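Local atomic coordinates of acylphosphatase (Coxiella burnetii, PDB entry 3TRG), a protein that catalyses the hydrolysis of acyl phosphates to a carboxylate and phosphate. Residues 11-16 with 87-92; 29-34 with 93-98; 38-43 with 54-59. One frame throughout, in Å; residues are numbered along the deposited sequence.

Interaction 1: 11-16 with 87-92; sequences ETCIHV and IVVEDY. With EDO (1,2-ethanediol), chain C.
Ile87 and Cys13 meet through both backbone and side chain. Ile87 N donates to Cys13 O at 2.9 Å, with an N-H...O angle of 167°. The N lies above the carbonyl plane, 37° out of it. Beside this bond Ile87 CG1 packs on Cys13 CB at 3.7 Å. The Ile87 branches then part. CG2 reaches His15 CB at 3.7 Å, while CD1 lies near the backbone carbonyl of Ile14. Further along the loop, Val89 CG2 comes within 4.0 Å of Thr12 CA. Cys13 SG stands beside its own backbone N, anti to the carbonyl carbon (chi1 -66°), and lies 3.5 Å from Glu90 N. That sulfur forms the disulfide with Cys57 of the adjacent strand.

Outside this shell, Tyr92 OH donates to Glu90 OE1 at 2.6 Å and ties the loop to itself. Thr12 OG1 bonds to Glu86. The His15 ring turns away from the loop. Its ND1 donates to O1 of a 1,2-ethanediol at 2.7 Å, in the ring plane, and its NE2 bonds to Glu53. The diol probably comes from the crystallisation liquor.

The contact joins strand 11-19 to the loop that leaves edge strand 78-87. One backbone bond and apolar packing carry it, and Cys13 N is buried without a partner. With ND1 donating and a carboxylate at NE2, the His15 imidazole may well be doubly protonated.

Interaction 2: 29-34 with 93-98; sequences ESVRKK and SDFRVR
Phe95 O is met by two methylene groups of Arg32, CG at 3.4 Å and CD at 3.6 Å. These are carbon contacts, and the two segments exchange no hydrogen bond. The Arg32 CG is anti to the backbone N (chi1 175°), which brings it over the strand carbonyl. The chain then bends at chi3, and the guanidinium reaches Val97. There Val97 CG1 lies over one face of the guanidinium, 3.6 Å from NH1. Phe95 points its side chain at the helix. Its CD1 is 3.7 Å from Arg32 CA, and its CZ is 3.9 Å from Val31 CG1. The guanidinium plane and the Phe95 ring plane are nearly perpendicular, 86° apart.

The helix segment runs alongside strand 95-97 and antiparallel to it, with the short axes 8.0 Å apart at closest approach. This belongs to the ferredoxin-like alpha+beta sandwich of acylphosphatases, with helices packed on one face of the sheet. Val44 of the neighbouring strand packs against Val31, Phe95 and Val97.

Arg96 points away from the helix. Its NE makes a salt bridge to Asp94 OD2 at 3.1 Å, in the guanidinium plane and on the syn side of the carboxylate. The terminal carboxylate of Arg98 instead bridges to Arg28, a predicted active-site residue, and ties the chain end to this helix. Between the two segments, the contact is van der Waals packing.

Interaction 3: 38-43 with 54-59; sequences LQLTGW and LVACGE
Leu54 lies beside the Trp43 backbone in the antiparallel beta hairpin of strands 41-46 and 52-57. Leu54 CA makes a CA-H...O contact to Trp43 O at 3.1 Å. Its CB also touches that oxygen, while the side chain heads away.

Val55 is next, in a hydrogen-bonded pair with Trp43. Val55 N donates to Trp43 O, and Trp43 N to Val55 O, both at 3.0 Å. Trp43 CG sits between its own backbone N and carbonyl carbon (chi1 56°), and the indole lies over Val55. Val55 CB makes a CH-pi contact with the five-membered ring, 4.0 Å from its centroid. CG2 reaches CZ2. Tyr92 and, by a cation-pi contact, Arg98 also meet this indole.

Ala56 and Gly42 form the non-hydrogen-bonded pair. With Gly42 at phi 133° and psi -145°, a CB would run into Val55 O. The bare CA comes within 3.3 Å of that oxygen. Ala56 CA makes a similar contact to Thr41 O.

Cys57 pairs with Thr41 through two hydrogen bonds, Thr41 N to Cys57 O at 2.8 Å and Cys57 N to Thr41 O at 2.7 Å. Gly58 then turns the corner. Leu40, whose N makes a bond of the Schellman motif that ends helix 27-37, lays CD2 beside Gly58 CA.

Glu59 is the N-cap residue of helix 60-69. A water accepts from Glu59 N and donates to Gln39 O at 2.8 Å.

Overall arrangement
All three contacts are built on one mixed sheet, ordered 78-87, 11-19, 52-57, 41-46, 95-97. Interaction 3 joins two inner strands. Its centre is about 7 Å from that of interaction 1 and about 8 Å from that of interaction 2. The centres of interactions 1 and 2 are about 14 Å apart. Along the chain, interaction 3 is nested inside the loops closed by both others, and interactions 1 and 2 cross. The Cys13-Cys57 disulfide couples interactions 1 and 3. Backbone bonds from Gly42 to Asp94 and Arg96 couple interactions 3 and 2. The C-terminal segment thus forms one edge of the sheet and ends beside the predicted active-site Arg28, at the start of helix 27-37.

Interaction 1: 11-16 with 87-92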
loop_
_atom_site.group_PDB
_atom_site.type_symbol
_atom_site.label_atom_id
_atom_site.label_comp_id
_atom_site.label_asym_id
_atom_site.label_seq_id
_atom_site.Cartn_x
_atom_site.Cartn_y
_atom_site.Cartn_z
ATOM N N GLU A 11 -5.577 -7.157 12.954
ATOM C CA GLU A 11 -5.502 -6.410 11.702
ATOM C C GLU A 11 -5.782 -4.927 11.898
ATOM O O GLU A 11 -6.493 -4.527 12.824
ATOM C CB GLU A 11 -6.450 -7.009 10.656
ATOM C CG GLU A 11 -6.161 -8.475 10.373
ATOM C CD GLU A 11 -7.172 -9.130 9.449
ATOM O OE1 GLU A 11 -8.078 -8.435 8.943
ATOM O OE2 GLU A 11 -7.057 -10.351 9.237
ATOM N N THR A 12 -5.207 -4.111 11.024
ATOM C CA THR A 12 -5.533 -2.696 11.001
ATOM C C THR A 12 -5.397 -2.178 9.576
ATOM O O THR A 12 -5.174 -2.952 8.652
ATOM C CB THR A 12 -4.629 -1.888 11.960
ATOM O OG1 THR A 12 -5.156 -0.567 12.119
ATOM C CG2 THR A 12 -3.199 -1.826 11.424
ATOM N N CYS A 13 -5.538 -0.872 9.396
ATOM C CA CYS A 13 -5.402 -0.272 8.076
ATOM C C CYS A 13 -4.471 0.929 8.143
ATOM O O CYS A 13 -4.406 1.619 9.169
ATOM C CB CYS A 13 -6.761 0.195 7.547
ATOM S SG CYS A 13 -7.963 -1.098 7.208
ATOM N N ILE A 14 -3.762 1.180 7.046
ATOM C CA ILE A 14 -2.950 2.387 6.919
ATOM C C ILE A 14 -3.262 3.101 5.605
ATOM O O ILE A 14 -3.752 2.484 4.653
ATOM C CB ILE A 14 -1.430 2.088 6.994
ATOM C CG1 ILE A 14 -0.979 1.239 5.801
ATOM C CG2 ILE A 14 -1.070 1.423 8.328
ATOM C CD1 ILE A 14 0.540 1.161 5.651
ATOM N N HIS A 15 -2.980 4.398 5.570
ATOM C CA HIS A 15 -3.066 5.198 4.358
ATOM C C HIS A 15 -1.659 5.699 4.047
ATOM O O HIS A 15 -0.925 6.092 4.954
ATOM C CB HIS A 15 -4.022 6.371 4.576
ATOM C CG HIS A 15 -4.113 7.307 3.412
ATOM N ND1 HIS A 15 -3.460 8.521 3.384
ATOM C CD2 HIS A 15 -4.784 7.212 2.240
ATOM C CE1 HIS A 15 -3.727 9.134 2.243
ATOM N NE2 HIS A 15 -4.529 8.361 1.531
ATOM N N VAL A 16 -1.282 5.669 2.771
ATOM C CA VAL A 16 0.086 5.994 2.373
ATOM C C VAL A 16 0.110 6.889 1.148
ATOM O O VAL A 16 -0.708 6.731 0.240
ATOM C CB VAL A 16 0.874 4.725 2.006
ATOM C CG1 VAL A 16 2.380 5.014 1.966
ATOM C CG2 VAL A 16 0.559 3.589 2.981
ATOM N N ILE A 87 -5.081 4.308 10.100
ATOM C CA ILE A 87 -6.377 4.958 9.952
ATOM C C ILE A 87 -7.514 4.153 10.588
ATOM O O ILE A 87 -7.343 2.990 10.971
ATOM C CB ILE A 87 -6.717 5.220 8.459
ATOM C CG1 ILE A 87 -6.733 3.909 7.665
ATOM C CG2 ILE A 87 -5.727 6.221 7.838
ATOM C CD1 ILE A 87 -7.218 4.078 6.222
ATOM N N VAL A 88 -8.677 4.790 10.695
ATOM C CA VAL A 88 -9.907 4.093 11.041
ATOM C C VAL A 88 -10.089 2.929 10.070
ATOM O O VAL A 88 -9.993 3.106 8.851
ATOM C CB VAL A 88 -11.110 5.047 10.930
ATOM C CG1 VAL A 88 -12.433 4.290 11.135
ATOM C CG2 VAL A 88 -10.960 6.201 11.923
ATOM N N VAL A 89 -10.355 1.742 10.604
ATOM C CA VAL A 89 -10.434 0.546 9.775
ATOM C C VAL A 89 -11.546 0.629 8.725
ATOM O O VAL A 89 -12.651 1.100 9.007
ATOM C CB VAL A 89 -10.568 -0.727 10.638
ATOM C CG1 VAL A 89 -11.084 -1.901 9.813
ATOM C CG2 VAL A 89 -9.219 -1.058 11.277
ATOM N N GLU A 90 -11.215 0.192 7.513
ATOM C CA GLU A 90 -12.161 0.086 6.409
ATOM C C GLU A 90 -12.183 -1.367 5.939
ATOM O O GLU A 90 -11.165 -2.057 5.990
ATOM C CB GLU A 90 -11.745 1.017 5.259
ATOM C CG GLU A 90 -11.647 2.484 5.661
ATOM C CD GLU A 90 -11.092 3.386 4.566
ATOM O OE1 GLU A 90 -10.833 2.899 3.450
ATOM O OE2 GLU A 90 -10.913 4.592 4.823
ATOM N N ASP A 91 -13.340 -1.837 5.487
ATOM C CA ASP A 91 -13.493 -3.233 5.078
ATOM C C ASP A 91 -13.293 -3.397 3.573
ATOM O O ASP A 91 -13.978 -2.754 2.779
ATOM C CB ASP A 91 -14.877 -3.751 5.483
ATOM C CG ASP A 91 -15.022 -5.251 5.297
ATOM O OD1 ASP A 91 -14.002 -5.969 5.367
ATOM O OD2 ASP A 91 -16.162 -5.715 5.087
ATOM N N TYR A 92 -12.335 -4.244 3.197
ATOM C CA TYR A 92 -12.108 -4.611 1.801
ATOM C C TYR A 92 -11.957 -6.120 1.687
ATOM O O TYR A 92 -11.386 -6.757 2.570
ATOM C CB TYR A 92 -10.836 -3.955 1.267
ATOM C CG TYR A 92 -10.891 -2.449 1.252
ATOM C CD1 TYR A 92 -11.532 -1.774 0.225
ATOM C CD2 TYR A 92 -10.308 -1.706 2.264
ATOM C CE1 TYR A 92 -11.593 -0.396 0.207
ATOM C CE2 TYR A 92 -10.364 -0.330 2.256
ATOM C CZ TYR A 92 -11.007 0.319 1.225
ATOM O OH TYR A 92 -11.069 1.691 1.205
HETATM C C1 EDO C . -0.555 9.605 5.425
HETATM O O1 EDO C . -1.989 9.608 5.390
HETATM C C2 EDO C . -0.021 9.663 4.000
HETATM O O2 EDO C . -0.358 10.915 3.400
#

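Interaction 2: 29-34 with 93-98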
loop_
_atom_site.group_PDB
_atom_site.type_symbol
_atom_site.label_atom_id
_atom_site.label_comp_id
_atom_site.label_asym_id
_atom_site.label_seq_id
_atom_site.Cartn_x
_atom_site.Cartn_y
_atom_site.Cartn_z
ATOM N N GLU A 29 0.205 -1.524 -10.257
ATOM C CA GLU A 29 0.155 -2.975 -10.370
ATOM C C GLU A 29 1.122 -3.652 -9.401
ATOM O O GLU A 29 0.801 -4.690 -8.827
ATOM C CB GLU A 29 0.416 -3.425 -11.810
ATOM C CG GLU A 29 -0.667 -2.979 -12.796
ATOM C CD GLU A 29 -0.435 -1.586 -13.351
ATOM O OE1 GLU A 29 0.516 -0.901 -12.918
ATOM O OE2 GLU A 29 -1.207 -1.173 -14.243
ATOM N N SER A 30 2.291 -3.052 -9.203
ATOM C CA SER A 30 3.314 -3.651 -8.342
ATOM C C SER A 30 2.887 -3.632 -6.877
ATOM O O SER A 30 3.179 -4.563 -6.122
ATOM C CB SER A 30 4.673 -2.957 -8.524
ATOM O OG SER A 30 4.751 -1.732 -7.817
ATOM N N VAL A 31 2.192 -2.569 -6.483
ATOM C CA VAL A 31 1.663 -2.463 -5.126
ATOM C C VAL A 31 0.577 -3.520 -4.907
ATOM O O VAL A 31 0.575 -4.213 -3.885
ATOM C CB VAL A 31 1.099 -1.054 -4.844
ATOM C CG1 VAL A 31 0.350 -1.029 -3.520
ATOM C CG2 VAL A 31 2.227 -0.018 -4.845
ATOM N N ARG A 32 -0.331 -3.659 -5.871
ATOM C CA ARG A 32 -1.388 -4.669 -5.755
ATOM C C ARG A 32 -0.797 -6.069 -5.618
ATOM O O ARG A 32 -1.228 -6.857 -4.773
ATOM C CB ARG A 32 -2.354 -4.620 -6.942
ATOM C CG ARG A 32 -3.399 -5.740 -6.926
ATOM C CD ARG A 32 -4.170 -5.825 -8.246
ATOM N NE ARG A 32 -3.259 -6.083 -9.360
ATOM C CZ ARG A 32 -3.506 -5.761 -10.625
ATOM N NH1 ARG A 32 -4.648 -5.167 -10.954
ATOM N NH2 ARG A 32 -2.604 -6.030 -11.564
ATOM N N LYS A 33 0.195 -6.378 -6.447
ATOM C CA LYS A 33 0.823 -7.698 -6.411
ATOM C C LYS A 33 1.533 -7.940 -5.083
ATOM O O LYS A 33 1.400 -9.009 -4.482
ATOM C CB LYS A 33 1.803 -7.867 -7.573
ATOM C CG LYS A 33 2.430 -9.259 -7.666
ATOM C CD LYS A 33 3.221 -9.405 -8.961
ATOM C CE LYS A 33 3.812 -10.804 -9.116
ATOM N NZ LYS A 33 4.961 -11.043 -8.200
ATOM N N LYS A 34 2.288 -6.946 -4.627
ATOM C CA LYS A 34 2.986 -7.060 -3.354
ATOM C C LYS A 34 1.987 -7.229 -2.212
ATOM O O LYS A 34 2.160 -8.083 -1.345
ATOM C CB LYS A 34 3.882 -5.843 -3.120
ATOM C CG LYS A 34 4.610 -5.846 -1.776
ATOM C CD LYS A 34 5.464 -7.087 -1.589
ATOM C CE LYS A 34 6.661 -7.087 -2.519
ATOM N NZ LYS A 34 7.627 -8.166 -2.138
ATOM N N SER A 93 -12.445 -6.686 0.589
ATOM C CA SER A 93 -12.335 -8.123 0.369
ATOM C C SER A 93 -11.115 -8.474 -0.479
ATOM O O SER A 93 -10.667 -9.618 -0.493
ATOM C CB SER A 93 -13.606 -8.671 -0.286
ATOM O OG SER A 93 -13.905 -7.981 -1.489
ATOM N N ASP A 94 -10.578 -7.480 -1.178
ATOM C CA ASP A 94 -9.441 -7.704 -2.054
ATOM C C ASP A 94 -8.601 -6.449 -2.156
ATOM O O ASP A 94 -8.879 -5.451 -1.489
ATOM C CB ASP A 94 -9.904 -8.125 -3.448
ATOM C CG ASP A 94 -10.881 -7.140 -4.066
ATOM O OD1 ASP A 94 -10.969 -5.989 -3.585
ATOM O OD2 ASP A 94 -11.565 -7.521 -5.042
ATOM N N PHE A 95 -7.572 -6.505 -2.993
ATOM C CA PHE A 95 -6.744 -5.333 -3.243
ATOM C C PHE A 95 -6.854 -4.960 -4.713
ATOM O O PHE A 95 -6.569 -5.775 -5.588
ATOM C CB PHE A 95 -5.284 -5.583 -2.849
ATOM C CG PHE A 95 -4.526 -4.318 -2.556
ATOM C CD1 PHE A 95 -4.148 -3.474 -3.587
ATOM C CD2 PHE A 95 -4.238 -3.953 -1.255
ATOM C CE1 PHE A 95 -3.471 -2.289 -3.323
ATOM C CE2 PHE A 95 -3.565 -2.775 -0.980
ATOM C CZ PHE A 95 -3.181 -1.942 -2.014
ATOM N N ARG A 96 -7.290 -3.734 -4.980
ATOM C CA ARG A 96 -7.576 -3.326 -6.349
ATOM C C ARG A 96 -6.787 -2.106 -6.774
ATOM O O ARG A 96 -6.482 -1.238 -5.957
ATOM C CB ARG A 96 -9.059 -3.008 -6.500
ATOM C CG ARG A 96 -9.984 -4.185 -6.285
ATOM C CD ARG A 96 -11.399 -3.800 -6.666
ATOM N NE ARG A 96 -12.362 -4.855 -6.370
ATOM C CZ ARG A 96 -13.656 -4.781 -6.665
ATOM N NH1 ARG A 96 -14.136 -3.700 -7.272
ATOM N NH2 ARG A 96 -14.467 -5.785 -6.358
ATOM N N VAL A 97 -6.472 -2.022 -8.060
ATOM C CA VAL A 97 -6.012 -0.753 -8.606
ATOM C C VAL A 97 -7.208 0.165 -8.846
ATOM O O VAL A 97 -8.309 -0.296 -9.166
ATOM C CB VAL A 97 -5.195 -0.921 -9.903
ATOM C CG1 VAL A 97 -3.999 -1.824 -9.651
ATOM C CG2 VAL A 97 -6.064 -1.467 -11.025
ATOM N N ARG A 98 -6.992 1.460 -8.650
ATOM C CA ARG A 98 -8.007 2.465 -8.932
ATOM C C ARG A 98 -7.453 3.520 -9.870
ATOM O O ARG A 98 -8.130 4.504 -10.158
ATOM C CB ARG A 98 -8.497 3.130 -7.648
ATOM C CG ARG A 98 -9.348 2.235 -6.789
ATOM C CD ARG A 98 -9.845 2.977 -5.559
ATOM N NE ARG A 98 -10.699 2.110 -4.758
ATOM C CZ ARG A 98 -11.282 2.477 -3.624
ATOM N NH1 ARG A 98 -11.111 3.704 -3.150
ATOM N NH2 ARG A 98 -12.045 1.612 -2.967
ATOM O OXT ARG A 98 -6.325 3.413 -10.350
#

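Interaction 3: 38-43 with 54-59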
loop_
_atom_site.group_PDB
_atom_site.type_symbol
_atom_site.label_atom_id
_atom_site.label_comp_id
_atom_site.label_asym_id
_atom_site.label_seq_id
_atom_site.Cartn_x
_atom_site.Cartn_y
_atom_site.Cartn_z
ATOM N N LEU A 38 1.291 -10.389 0.430
ATOM C CA LEU A 38 1.302 -10.198 1.877
ATOM C C LEU A 38 -0.080 -10.365 2.515
ATOM O O LEU A 38 -0.259 -10.086 3.700
ATOM C CB LEU A 38 1.879 -8.819 2.216
ATOM C CG LEU A 38 3.341 -8.622 1.810
ATOM C CD1 LEU A 38 3.716 -7.156 1.934
ATOM C CD2 LEU A 38 4.253 -9.487 2.676
ATOM N N GLN A 39 -1.053 -10.809 1.724
ATOM C CA GLN A 39 -2.422 -10.989 2.200
ATOM C C GLN A 39 -3.023 -9.710 2.776
ATOM O O GLN A 39 -3.645 -9.727 3.847
ATOM C CB GLN A 39 -2.498 -12.118 3.235
ATOM C CG GLN A 39 -2.049 -13.466 2.695
ATOM C CD GLN A 39 -2.495 -14.621 3.569
ATOM O OE1 GLN A 39 -3.668 -14.722 3.935
ATOM N NE2 GLN A 39 -1.560 -15.500 3.911
ATOM N N LEU A 40 -2.830 -8.611 2.052
ATOM C CA LEU A 40 -3.412 -7.329 2.417
ATOM C C LEU A 40 -4.530 -6.987 1.445
ATOM O O LEU A 40 -4.524 -7.436 0.292
ATOM C CB LEU A 40 -2.344 -6.232 2.372
ATOM C CG LEU A 40 -1.172 -6.387 3.343
ATOM C CD1 LEU A 40 -0.102 -5.347 3.047
ATOM C CD2 LEU A 40 -1.659 -6.274 4.777
ATOM N N THR A 41 -5.484 -6.190 1.915
ATOM C CA THR A 41 -6.576 -5.699 1.083
ATOM C C THR A 41 -6.542 -4.172 1.045
ATOM O O THR A 41 -5.792 -3.543 1.789
ATOM C CB THR A 41 -7.934 -6.168 1.615
ATOM O OG1 THR A 41 -8.112 -5.683 2.953
ATOM C CG2 THR A 41 -8.007 -7.690 1.617
ATOM N N GLY A 42 -7.342 -3.578 0.169
ATOM C CA GLY A 42 -7.327 -2.136 0.017
ATOM C C GLY A 42 -7.262 -1.716 -1.437
ATOM O O GLY A 42 -7.840 -2.370 -2.306
ATOM N N TRP A 43 -6.565 -0.617 -1.705
ATOM C CA TRP A 43 -6.518 -0.075 -3.061
ATOM C C TRP A 43 -5.296 0.808 -3.288
ATOM O O TRP A 43 -4.665 1.281 -2.337
ATOM C CB TRP A 43 -7.799 0.715 -3.371
ATOM C CG TRP A 43 -8.094 1.827 -2.395
ATOM C CD1 TRP A 43 -8.928 1.770 -1.312
ATOM C CD2 TRP A 43 -7.557 3.160 -2.418
ATOM N NE1 TRP A 43 -8.943 2.986 -0.663
ATOM C CE2 TRP A 43 -8.112 3.853 -1.320
ATOM C CE3 TRP A 43 -6.667 3.832 -3.259
ATOM C CZ2 TRP A 43 -7.800 5.186 -1.043
ATOM C CZ3 TRP A 43 -6.362 5.157 -2.984
ATOM C CH2 TRP A 43 -6.926 5.819 -1.885
ATOM N N LEU A 54 -2.282 4.914 -1.504
ATOM C CA LEU A 54 -2.878 3.607 -1.242
ATOM C C LEU A 54 -3.460 3.496 0.158
ATOM O O LEU A 54 -3.089 4.241 1.063
ATOM C CB LEU A 54 -1.861 2.474 -1.461
ATOM C CG LEU A 54 -0.633 2.500 -0.545
ATOM C CD1 LEU A 54 -0.393 1.117 0.035
ATOM C CD2 LEU A 54 0.586 2.978 -1.312
ATOM N N VAL A 55 -4.403 2.571 0.304
ATOM C CA VAL A 55 -4.849 2.098 1.603
ATOM C C VAL A 55 -4.568 0.600 1.650
ATOM O O VAL A 55 -4.845 -0.128 0.689
ATOM C CB VAL A 55 -6.354 2.350 1.810
ATOM C CG1 VAL A 55 -6.875 1.551 3.004
ATOM C CG2 VAL A 55 -6.620 3.848 2.003
ATOM N N ALA A 56 -3.985 0.143 2.752
ATOM C CA ALA A 56 -3.678 -1.271 2.913
ATOM C C ALA A 56 -4.180 -1.741 4.269
ATOM O O ALA A 56 -3.936 -1.085 5.283
ATOM C CB ALA A 56 -2.187 -1.510 2.785
ATOM N N CYS A 57 -4.887 -2.870 4.275
ATOM C CA CYS A 57 -5.465 -3.427 5.490
ATOM C C CYS A 57 -5.066 -4.886 5.625
ATOM O O CYS A 57 -5.037 -5.627 4.637
ATOM C CB CYS A 57 -6.993 -3.354 5.444
ATOM S SG CYS A 57 -7.689 -1.699 5.277
ATOM N N GLY A 58 -4.778 -5.294 6.854
ATOM C CA GLY A 58 -4.479 -6.681 7.146
ATOM C C GLY A 58 -3.609 -6.777 8.382
ATOM O O GLY A 58 -3.593 -5.870 9.215
ATOM N N GLU A 59 -2.881 -7.879 8.505
ATOM C CA GLU A 59 -2.028 -8.083 9.667
ATOM C C GLU A 59 -0.879 -7.079 9.696
ATOM O O GLU A 59 -0.381 -6.664 8.650
ATOM C CB GLU A 59 -1.541 -9.530 9.707
ATOM C CG GLU A 59 -2.702 -10.488 9.932
ATOM C CD GLU A 59 -2.276 -11.912 10.200
ATOM O OE1 GLU A 59 -1.124 -12.266 9.876
ATOM O OE2 GLU A 59 -3.101 -12.675 10.745
HETATM O O HOH W 1 -2.749 -9.910 6.463
HETATM O O HOH W 2 -7.852 -7.540 5.077
#